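Local coordinates for protein DegQ (Legionella fallonii, PDB 3PV2) that probably degrades and chaperones misfolded proteins as a trypsin-like HtrA protease with PDZ domains that self-assembles into large 12-subunit particles, at residues Ile262-Leu267 and Thr315-Val320; Met275-Asp280 and Arg339-Leu344; Glu279-Ala284 and Gly303-Gln308; Ala284-Val289 and Ala298-Gly303. All coordinates share one frame; numbering follows the deposited sequence.

Contact 1 of 4, residues Ile262-Leu267 and Thr315-Val320; sequences IFVQHL and TQATQV
His-266 holds CG anti to its backbone N (chi1 -175°), and Gln-316 holds its CG beside its own N and then bends at chi2. The two side chains end up side by side, pointing the same way. The contact belongs to the first PDZ domain. It joins strand 262-266 to the start of helix 318-325, which probably flank the peptide groove, as in other PDZ domains. The imidazole edge meets the amide, with His-266 CE1 3.2 Å from Gln-316 NE2. NE2 lies near the ring plane, and the ring and amide planes are 55° apart. The same NE2 is hydrogen-bonded to Asn-168 OD1 of a third subunit, and that residue also packs on His-266. Ala-317 is pressed on the strand backbone, its CB 3.5 Å from Gln-265 C. Toward the start of the strand the side chains that meet are apolar. Val-264 CG2 lies 4.1 Å from Ala-317 CB and 4.2 Å from Val-320 CB. Ile-262 CD1 reaches Val-320 CG1 at the far end. Phe-263 and Gln-265 point away from the helix, and Gln-265 OE1 is hydrogen-bonded to Tyr-447 N of a second subunit. Within 315-320, Gln-319 OE1 accepts hydrogen bonds from Thr-315 N and Gln-316 N. The first donor lies in the carbonyl plane and the second stands above it. This tethers the turn that leads into the helix. Two waters sit near His-266. One lies 2.9 Å from His-266 ND1 and accepts weakly from Thr-318 N. A second accepts from Leu-267 N at 2.9 Å and, weakly, from Ala-317 N at 3.2 Å.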
# COMPACT_ATOMS: atom_id res chain seq x y z
N ILE B 262 -39.60 -0.30 39.59
CA ILE B 262 -40.67 -0.02 38.59
C ILE B 262 -40.23 0.75 37.36
O ILE B 262 -39.53 1.76 37.48
CB ILE B 262 -41.70 0.87 39.18
CG1 ILE B 262 -41.07 2.24 39.44
CG2 ILE B 262 -42.22 0.27 40.46
CD1 ILE B 262 -42.04 3.34 39.47
N PHE B 263 -40.73 0.35 36.20
CA PHE B 263 -40.48 1.07 35.01
C PHE B 263 -41.66 1.97 34.74
O PHE B 263 -42.83 1.56 34.93
CB PHE B 263 -40.36 0.07 33.87
CG PHE B 263 -39.02 -0.63 33.78
CD1 PHE B 263 -38.52 -1.38 34.86
CD2 PHE B 263 -38.33 -0.65 32.55
CE1 PHE B 263 -37.29 -2.10 34.74
CE2 PHE B 263 -37.10 -1.35 32.41
CZ PHE B 263 -36.58 -2.08 33.50
N VAL B 264 -41.41 3.17 34.23
CA VAL B 264 -42.45 4.04 33.84
C VAL B 264 -42.29 4.39 32.34
O VAL B 264 -41.26 4.13 31.75
CB VAL B 264 -42.52 5.26 34.68
CG1 VAL B 264 -42.98 4.91 36.10
CG2 VAL B 264 -41.19 6.02 34.63
N GLN B 265 -43.34 4.87 31.72
CA GLN B 265 -43.28 5.38 30.39
C GLN B 265 -44.13 6.66 30.37
O GLN B 265 -44.95 6.87 31.26
CB GLN B 265 -43.82 4.40 29.39
CG GLN B 265 -45.30 4.25 29.29
CD GLN B 265 -45.69 3.06 28.38
OE1 GLN B 265 -45.76 1.99 28.90
NE2 GLN B 265 -45.89 3.25 27.05
N HIS B 266 -43.92 7.44 29.34
CA HIS B 266 -44.62 8.71 29.11
C HIS B 266 -46.07 8.43 28.83
O HIS B 266 -46.41 7.53 28.02
CB HIS B 266 -43.97 9.47 27.90
CG HIS B 266 -44.55 10.84 27.66
ND1 HIS B 266 -44.32 11.92 28.51
CD2 HIS B 266 -45.37 11.30 26.67
CE1 HIS B 266 -44.98 12.98 28.05
NE2 HIS B 266 -45.63 12.63 26.94
N LEU B 267 -46.95 9.16 29.50
CA LEU B 267 -48.36 9.01 29.27
C LEU B 267 -48.68 10.07 28.25
O LEU B 267 -48.76 11.28 28.58
CB LEU B 267 -49.11 9.27 30.60
CG LEU B 267 -50.63 9.24 30.49
CD1 LEU B 267 -51.09 7.86 30.25
CD2 LEU B 267 -51.38 9.89 31.74
N THR B 315 -45.90 15.14 36.54
CA THR B 315 -46.58 15.39 35.29
C THR B 315 -45.87 14.75 34.11
O THR B 315 -46.40 14.75 33.02
CB THR B 315 -46.71 16.94 35.02
OG1 THR B 315 -45.41 17.53 34.89
CG2 THR B 315 -47.50 17.65 36.11
N GLN B 316 -44.68 14.20 34.32
CA GLN B 316 -43.89 13.63 33.22
C GLN B 316 -43.15 12.42 33.71
O GLN B 316 -42.62 12.46 34.83
CB GLN B 316 -42.84 14.62 32.77
CG GLN B 316 -43.37 15.96 32.29
CD GLN B 316 -43.23 16.08 30.79
OE1 GLN B 316 -42.71 17.07 30.29
NE2 GLN B 316 -43.66 15.05 30.08
N ALA B 317 -43.07 11.38 32.89
CA ALA B 317 -42.39 10.17 33.30
C ALA B 317 -40.92 10.42 33.73
O ALA B 317 -40.42 9.75 34.61
CB ALA B 317 -42.42 9.10 32.19
N THR B 318 -40.22 11.29 33.04
CA THR B 318 -38.81 11.58 33.38
C THR B 318 -38.62 12.01 34.85
O THR B 318 -37.65 11.64 35.47
CB THR B 318 -38.23 12.66 32.48
OG1 THR B 318 -39.21 13.69 32.29
CG2 THR B 318 -37.85 12.03 31.13
N GLN B 319 -39.59 12.68 35.41
CA GLN B 319 -39.48 13.13 36.80
C GLN B 319 -39.45 11.99 37.82
O GLN B 319 -38.96 12.19 38.91
CB GLN B 319 -40.60 14.11 37.20
CG GLN B 319 -40.79 15.22 36.32
CD GLN B 319 -42.08 15.98 36.63
OE1 GLN B 319 -43.17 15.43 36.60
NE2 GLN B 319 -41.94 17.26 36.95
N VAL B 320 -39.93 10.80 37.47
CA VAL B 320 -40.01 9.76 38.45
C VAL B 320 -38.61 9.28 38.75
O VAL B 320 -38.20 9.11 39.91
CB VAL B 320 -40.87 8.63 37.96
CG1 VAL B 320 -40.67 7.35 38.80
CG2 VAL B 320 -42.31 9.07 37.90
O HOH W 1 -41.92 11.80 30.22
O HOH W 2 -45.77 11.21 31.22

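Contact 2 of 4, residues Met275-Asp280 and Arg339-Leu344; sequences MGYPED and RDNKPL
Asn-341, at the tip of a hairpin, meets Tyr-277. At Arg-339 the backbone approaches the phenol, but the guanidinium goes elsewhere. It forms a salt bridge with Asp-304, and Leu-344 CD1 sits 3.4 Å above its plane, over the centre. Asp-340 follows with positive phi. Its N donates 3.1 Å to a water oxygen, and that water is also 2.8 Å from Tyr-277 OH. Asn-341 carries most of the contact. Its N-H gives a nearly straight hydrogen bond to Tyr-277 OH, with N to OH 3.0 Å and an angle of 165° at hydrogen. Its amide group lies over one face of the tyrosine ring, toward the rim, with the planes 27° apart. The two side chains slide past each other in opposite directions. Tyr-277 CG is anti to the carbonyl carbon (chi1 -63°). Tyr-277 also stacks on Phe-281. Lys-342 closes the turn, and its NZ bonds weakly to Asp-340 O. Before the tyrosine, Gly-276 is the C-prime residue of a Schellman motif that ends helix 269-274. Arg-339 to Lys-342 form a type I' turn, typical of a two-residue beta hairpin, here joining PDZ strands 332-339 and 342-349.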
# COMPACT_ATOMS: atom_id res chain seq x y z
N MET B 275 -56.73 4.64 28.40
CA MET B 275 -56.88 4.11 29.75
C MET B 275 -57.99 4.74 30.60
O MET B 275 -58.05 4.45 31.78
CB MET B 275 -55.54 4.23 30.47
CG MET B 275 -54.58 3.09 30.01
SD MET B 275 -52.93 3.55 30.34
CE MET B 275 -52.08 2.01 29.77
N GLY B 276 -58.83 5.60 30.02
CA GLY B 276 -59.98 6.11 30.74
C GLY B 276 -59.81 7.47 31.39
O GLY B 276 -60.59 7.83 32.27
N TYR B 277 -58.81 8.22 30.96
CA TYR B 277 -58.49 9.53 31.54
C TYR B 277 -58.65 10.59 30.47
O TYR B 277 -58.63 10.29 29.28
CB TYR B 277 -57.05 9.51 32.06
CG TYR B 277 -56.85 8.51 33.19
CD1 TYR B 277 -56.45 7.22 32.94
CD2 TYR B 277 -57.11 8.86 34.48
CE1 TYR B 277 -56.29 6.31 33.99
CE2 TYR B 277 -56.96 7.98 35.51
CZ TYR B 277 -56.55 6.72 35.26
OH TYR B 277 -56.42 5.85 36.28
N PRO B 278 -58.81 11.85 30.88
CA PRO B 278 -58.97 12.94 29.86
C PRO B 278 -57.67 13.09 29.08
O PRO B 278 -56.60 12.73 29.61
CB PRO B 278 -59.16 14.21 30.70
CG PRO B 278 -59.62 13.73 32.08
CD PRO B 278 -59.00 12.33 32.26
N GLU B 279 -57.74 13.70 27.92
CA GLU B 279 -56.64 13.79 27.02
C GLU B 279 -55.52 14.59 27.59
O GLU B 279 -54.37 14.31 27.33
CB GLU B 279 -57.08 14.33 25.63
CG GLU B 279 -57.52 15.80 25.63
CD GLU B 279 -57.86 16.33 24.20
OE1 GLU B 279 -58.14 15.51 23.28
OE2 GLU B 279 -57.86 17.60 24.04
N ASP B 280 -55.81 15.53 28.47
CA ASP B 280 -54.72 16.29 29.06
C ASP B 280 -54.33 15.76 30.42
O ASP B 280 -53.60 16.42 31.16
CB ASP B 280 -55.07 17.81 29.09
CG ASP B 280 -56.32 18.15 29.99
OD1 ASP B 280 -57.10 17.28 30.43
OD2 ASP B 280 -56.55 19.36 30.23
N ARG B 339 -55.61 4.57 39.84
CA ARG B 339 -55.82 3.28 39.30
C ARG B 339 -57.25 3.10 38.90
O ARG B 339 -58.08 2.99 39.75
CB ARG B 339 -55.44 2.21 40.35
CG ARG B 339 -55.82 0.76 39.95
CD ARG B 339 -55.35 -0.31 41.05
NE ARG B 339 -53.94 -0.12 41.40
CZ ARG B 339 -53.33 -0.59 42.48
NH1 ARG B 339 -53.99 -1.32 43.37
NH2 ARG B 339 -52.05 -0.31 42.68
N ASP B 340 -57.48 2.92 37.60
CA ASP B 340 -58.84 2.94 36.99
C ASP B 340 -59.65 4.12 37.57
O ASP B 340 -60.73 3.92 38.05
CB ASP B 340 -59.60 1.61 37.26
CG ASP B 340 -58.82 0.36 36.79
OD1 ASP B 340 -58.99 -0.72 37.42
OD2 ASP B 340 -58.01 0.47 35.83
N ASN B 341 -59.06 5.29 37.59
CA ASN B 341 -59.69 6.54 38.07
C ASN B 341 -59.88 6.72 39.57
O ASN B 341 -60.43 7.72 40.01
CB ASN B 341 -61.00 6.79 37.33
CG ASN B 341 -60.74 7.37 35.99
OD1 ASN B 341 -60.69 6.67 35.01
ND2 ASN B 341 -60.45 8.66 35.97
N LYS B 342 -59.35 5.78 40.35
CA LYS B 342 -59.45 5.89 41.78
C LYS B 342 -58.09 6.15 42.37
O LYS B 342 -57.12 5.45 42.06
CB LYS B 342 -60.10 4.66 42.37
CG LYS B 342 -61.58 4.57 42.03
CD LYS B 342 -62.18 3.24 42.49
CE LYS B 342 -63.18 2.70 41.49
NZ LYS B 342 -62.47 2.23 40.24
N PRO B 343 -57.99 7.14 43.22
CA PRO B 343 -56.71 7.53 43.77
C PRO B 343 -56.26 6.58 44.92
O PRO B 343 -57.09 6.08 45.67
CB PRO B 343 -56.97 8.95 44.27
CG PRO B 343 -58.43 8.98 44.65
CD PRO B 343 -59.12 7.92 43.77
N LEU B 344 -54.96 6.30 44.99
CA LEU B 344 -54.40 5.50 46.06
C LEU B 344 -53.09 6.09 46.53
O LEU B 344 -52.31 6.62 45.74
CB LEU B 344 -54.15 4.04 45.65
CG LEU B 344 -55.35 3.17 45.25
CD1 LEU B 344 -54.90 1.95 44.37
CD2 LEU B 344 -56.13 2.71 46.51
O HOH W 3 -55.20 3.46 35.61

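Contact 3 of 4, residues Glu279-Ala284 and Gly303-Gln308; sequences EDFQGA and GDIITQ
Ala-284 and Ile-306 form an antiparallel hydrogen-bonded pair, and this is the tight end of the contact. Ala-284 N donates to Ile-306 O at 3.0 Å, and Ile-306 N donates to Ala-284 O at 2.7 Å. Both bonds are close to straight, at 167° and 161°. Ala-284 O also receives a CA-H contact from Ile-305 CA at 3.3 Å, so this one carbonyl is gripped by two neighbouring residues. On the same face of the sheet, Ala-284 CB meets Ile-306 CB. Ile-306 packs there with Ile-262 and Val-264. Gly-283 comes in equally close, with its CA 3.3 Å from Ile-306 O. There is no room for a CB here, between that oxygen and Ile-305 CG2. The chain opens out from Gln-282 back toward Glu-279. Phe-281 still reaches the strand. Its CG is anti to the backbone N (chi1 -165°), and CE1 in the ring lies 4.0 Å from Ile-305 CG2, which sits at the ring edge. Ring atom CZ lies 4.0 Å from Thr-307 CG2, and the phenylalanine and threonine side chains cross at about a right angle. These contacts are looser than the backbone pairing. Gln-282 points away and is exposed, and Glu-279 and Asp-280 are exposed as well, though Glu-279 packs on Asn-136 of a third subunit. Strand 305-309 also pairs with strand 332-339, where Thr-307 and Gln-308 both face Ile-336 in a classic beta bulge. A central strand paired on both sides and carrying a bulge fits the curled antiparallel sheet of a PDZ domain.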
# COMPACT_ATOMS: atom_id res chain seq x y z
N GLU B 279 -57.74 13.70 27.92
CA GLU B 279 -56.64 13.79 27.02
C GLU B 279 -55.52 14.59 27.59
O GLU B 279 -54.37 14.31 27.33
CB GLU B 279 -57.08 14.33 25.63
CG GLU B 279 -57.52 15.80 25.63
CD GLU B 279 -57.86 16.33 24.20
OE1 GLU B 279 -58.14 15.51 23.28
OE2 GLU B 279 -57.86 17.60 24.04
N ASP B 280 -55.81 15.53 28.47
CA ASP B 280 -54.72 16.29 29.06
C ASP B 280 -54.33 15.76 30.42
O ASP B 280 -53.60 16.42 31.16
CB ASP B 280 -55.07 17.81 29.09
CG ASP B 280 -56.32 18.15 29.99
OD1 ASP B 280 -57.10 17.28 30.43
OD2 ASP B 280 -56.55 19.36 30.23
N PHE B 281 -54.76 14.56 30.77
CA PHE B 281 -54.35 14.05 32.10
C PHE B 281 -52.84 13.83 32.14
O PHE B 281 -52.24 13.37 31.17
CB PHE B 281 -55.05 12.73 32.45
CG PHE B 281 -54.94 12.38 33.90
CD1 PHE B 281 -54.12 11.34 34.29
CD2 PHE B 281 -55.58 13.15 34.88
CE1 PHE B 281 -53.99 11.00 35.65
CE2 PHE B 281 -55.45 12.84 36.26
CZ PHE B 281 -54.63 11.74 36.62
N GLN B 282 -52.23 14.13 33.26
CA GLN B 282 -50.77 13.98 33.33
C GLN B 282 -50.33 13.08 34.48
O GLN B 282 -50.95 13.00 35.52
CB GLN B 282 -50.13 15.36 33.51
CG GLN B 282 -50.36 16.41 32.39
CD GLN B 282 -49.65 17.74 32.70
OE1 GLN B 282 -50.07 18.50 33.58
NE2 GLN B 282 -48.55 18.00 31.98
N GLY B 283 -49.20 12.45 34.26
CA GLY B 283 -48.54 11.62 35.22
C GLY B 283 -47.63 10.67 34.49
O GLY B 283 -47.41 10.86 33.31
N ALA B 284 -47.07 9.72 35.25
CA ALA B 284 -46.17 8.69 34.74
C ALA B 284 -46.89 7.34 34.71
O ALA B 284 -47.40 6.92 35.74
CB ALA B 284 -44.91 8.58 35.64
N GLY B 303 -50.07 -0.26 35.01
CA GLY B 303 -51.29 0.43 34.57
C GLY B 303 -51.65 1.58 35.50
O GLY B 303 -52.46 2.43 35.14
N ASP B 304 -51.12 1.57 36.71
CA ASP B 304 -51.17 2.70 37.55
C ASP B 304 -50.52 3.95 36.92
O ASP B 304 -49.49 3.86 36.25
CB ASP B 304 -50.49 2.45 38.91
CG ASP B 304 -51.19 1.44 39.77
OD1 ASP B 304 -52.28 0.92 39.42
OD2 ASP B 304 -50.60 1.13 40.83
N ILE B 305 -51.09 5.11 37.19
CA ILE B 305 -50.48 6.36 36.79
C ILE B 305 -49.98 7.07 38.06
O ILE B 305 -50.81 7.43 38.95
CB ILE B 305 -51.52 7.26 36.12
CG1 ILE B 305 -52.24 6.59 34.94
CG2 ILE B 305 -50.87 8.57 35.61
CD1 ILE B 305 -51.37 6.25 33.93
N ILE B 306 -48.68 7.34 38.12
CA ILE B 306 -48.13 8.00 39.26
C ILE B 306 -48.37 9.48 39.13
O ILE B 306 -47.99 10.08 38.12
CB ILE B 306 -46.61 7.75 39.40
CG1 ILE B 306 -46.34 6.30 39.79
CG2 ILE B 306 -46.04 8.74 40.42
CD1 ILE B 306 -44.87 5.82 39.45
N THR B 307 -49.06 10.08 40.07
CA THR B 307 -49.28 11.55 40.02
C THR B 307 -48.49 12.37 41.05
O THR B 307 -48.44 13.61 40.99
CB THR B 307 -50.75 11.87 40.14
OG1 THR B 307 -51.23 11.35 41.38
CG2 THR B 307 -51.51 11.23 39.02
N GLN B 308 -47.85 11.69 41.99
CA GLN B 308 -47.09 12.32 43.04
C GLN B 308 -46.15 11.35 43.73
O GLN B 308 -46.55 10.22 44.13
CB GLN B 308 -48.00 12.86 44.14
CG GLN B 308 -47.43 14.10 44.82
CD GLN B 308 -48.39 14.74 45.88
OE1 GLN B 308 -48.08 14.78 47.10
NE2 GLN B 308 -49.52 15.24 45.42

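Contact 4 of 4, residues Ala284-Val289 and Ala298-Gly303; sequences ALVSQV and AGLKAG
Val-286 and Leu-300 meet tip to tip where strand 284-289 faces the loop after helix 294-298. From the strand, Val-286 CB lies 3.8 Å from Lys-301 O. CG1, anti to the backbone N (chi1 174°), is also near that oxygen and reaches Ala-302 CA at 4.1 Å. CG2, on the other branch, meets Leu-300 CD2 at 4.0 Å. Leu-300 CD2 touches Val-289 CG2 as well, so the leucine tip bridges two valines of the strand. Val-289 places both methyls against the Leu-300 carbonyl, with CG1 and CG2 each 3.6 Å from Leu-300 O. One backbone bond fastens the loop. Gly-303 N donates to Val-286 O at 2.8 Å, and the N-H...O angle is 169°. Ala-302 CA makes a CA-H contact to the same oxygen. Lys-301 is exposed, and its side chain starts away from the strand. A second subunit comes up to the strand, where Gln-438 NE2 of that chain bonds to Ser-287 O. Gly-299, with positive phi, ends the helix in a Schellman motif. The sequence Ala-298, Gly-299, Leu-300 followed by Gly-303 and Asp-304 is characteristic of PDZ domains.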
# COMPACT_ATOMS: atom_id res chain seq x y z
N ALA B 284 -47.07 9.72 35.25
CA ALA B 284 -46.17 8.69 34.74
C ALA B 284 -46.89 7.34 34.71
O ALA B 284 -47.40 6.92 35.74
CB ALA B 284 -44.91 8.58 35.64
N LEU B 285 -46.90 6.66 33.59
CA LEU B 285 -47.61 5.40 33.48
C LEU B 285 -46.69 4.30 33.92
O LEU B 285 -45.58 4.19 33.43
CB LEU B 285 -47.99 5.20 32.05
CG LEU B 285 -48.53 3.86 31.56
CD1 LEU B 285 -49.71 3.46 32.40
CD2 LEU B 285 -48.94 3.92 30.09
N VAL B 286 -47.14 3.48 34.85
CA VAL B 286 -46.30 2.39 35.30
C VAL B 286 -46.45 1.21 34.33
O VAL B 286 -47.56 0.65 34.10
CB VAL B 286 -46.70 1.94 36.67
CG1 VAL B 286 -45.89 0.68 37.04
CG2 VAL B 286 -46.42 3.00 37.68
N SER B 287 -45.35 0.80 33.69
CA SER B 287 -45.45 -0.34 32.72
C SER B 287 -45.05 -1.68 33.25
O SER B 287 -45.30 -2.69 32.62
CB SER B 287 -44.57 -0.06 31.51
OG SER B 287 -43.26 0.34 31.86
N GLN B 288 -44.38 -1.70 34.39
CA GLN B 288 -44.03 -2.95 35.05
C GLN B 288 -43.64 -2.71 36.47
O GLN B 288 -43.09 -1.72 36.74
CB GLN B 288 -42.90 -3.62 34.28
CG GLN B 288 -41.67 -4.06 34.97
CD GLN B 288 -40.60 -4.69 34.03
OE1 GLN B 288 -39.51 -4.99 34.50
NE2 GLN B 288 -40.91 -4.93 32.75
N VAL B 289 -43.96 -3.66 37.33
CA VAL B 289 -43.53 -3.71 38.72
C VAL B 289 -42.85 -5.08 38.98
O VAL B 289 -43.49 -6.11 38.80
CB VAL B 289 -44.80 -3.61 39.61
CG1 VAL B 289 -44.43 -3.60 41.11
CG2 VAL B 289 -45.61 -2.35 39.26
N ALA B 298 -45.08 -2.27 48.16
CA ALA B 298 -45.92 -1.11 48.41
C ALA B 298 -47.31 -1.21 47.80
O ALA B 298 -48.18 -0.41 48.17
CB ALA B 298 -45.25 0.11 47.94
N GLY B 299 -47.54 -2.15 46.86
CA GLY B 299 -48.83 -2.35 46.29
C GLY B 299 -49.02 -1.73 44.91
O GLY B 299 -50.12 -1.71 44.40
N LEU B 300 -47.93 -1.28 44.28
CA LEU B 300 -47.98 -0.68 42.94
C LEU B 300 -48.27 -1.74 41.89
O LEU B 300 -47.86 -2.87 42.03
CB LEU B 300 -46.66 0.00 42.62
CG LEU B 300 -46.57 1.08 41.55
CD1 LEU B 300 -47.18 2.38 42.04
CD2 LEU B 300 -45.14 1.36 41.10
N LYS B 301 -49.01 -1.37 40.84
CA LYS B 301 -49.28 -2.27 39.76
C LYS B 301 -49.12 -1.60 38.40
O LYS B 301 -49.32 -0.38 38.25
CB LYS B 301 -50.74 -2.72 39.87
CG LYS B 301 -51.02 -3.45 41.17
CD LYS B 301 -52.33 -4.23 41.11
CE LYS B 301 -52.43 -5.22 42.33
NZ LYS B 301 -53.77 -5.91 42.37
N ALA B 302 -48.84 -2.46 37.40
CA ALA B 302 -48.78 -2.06 36.01
C ALA B 302 -50.11 -1.39 35.69
O ALA B 302 -51.13 -1.91 36.04
CB ALA B 302 -48.54 -3.32 35.10
N GLY B 303 -50.07 -0.26 35.01
CA GLY B 303 -51.29 0.43 34.57
C GLY B 303 -51.65 1.58 35.50
O GLY B 303 -52.46 2.43 35.14

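All four contacts lie in the first PDZ domain and reach one curled sheet. Contacts 2 and 3 share Glu-279 and Asp-280, with centres about 7 Å apart. They are joined by the salt bridge from Arg-339 NH2 to Asp-304 OD2, 2.8 Å. The same NH2 bonds to Gly-299 O, tying contact 2 to contact 4. Contacts 3 and 4 share Ala-284 and Gly-303. Contact 1, beside the probable peptide groove, is centred about 8 Å from contact 3 and is bound to contact 4 by strand pairing, with Gln-265 N 2.9 Å from Leu-285 O. Contacts 1 and 2 do not touch; their centres are about 15 Å apart.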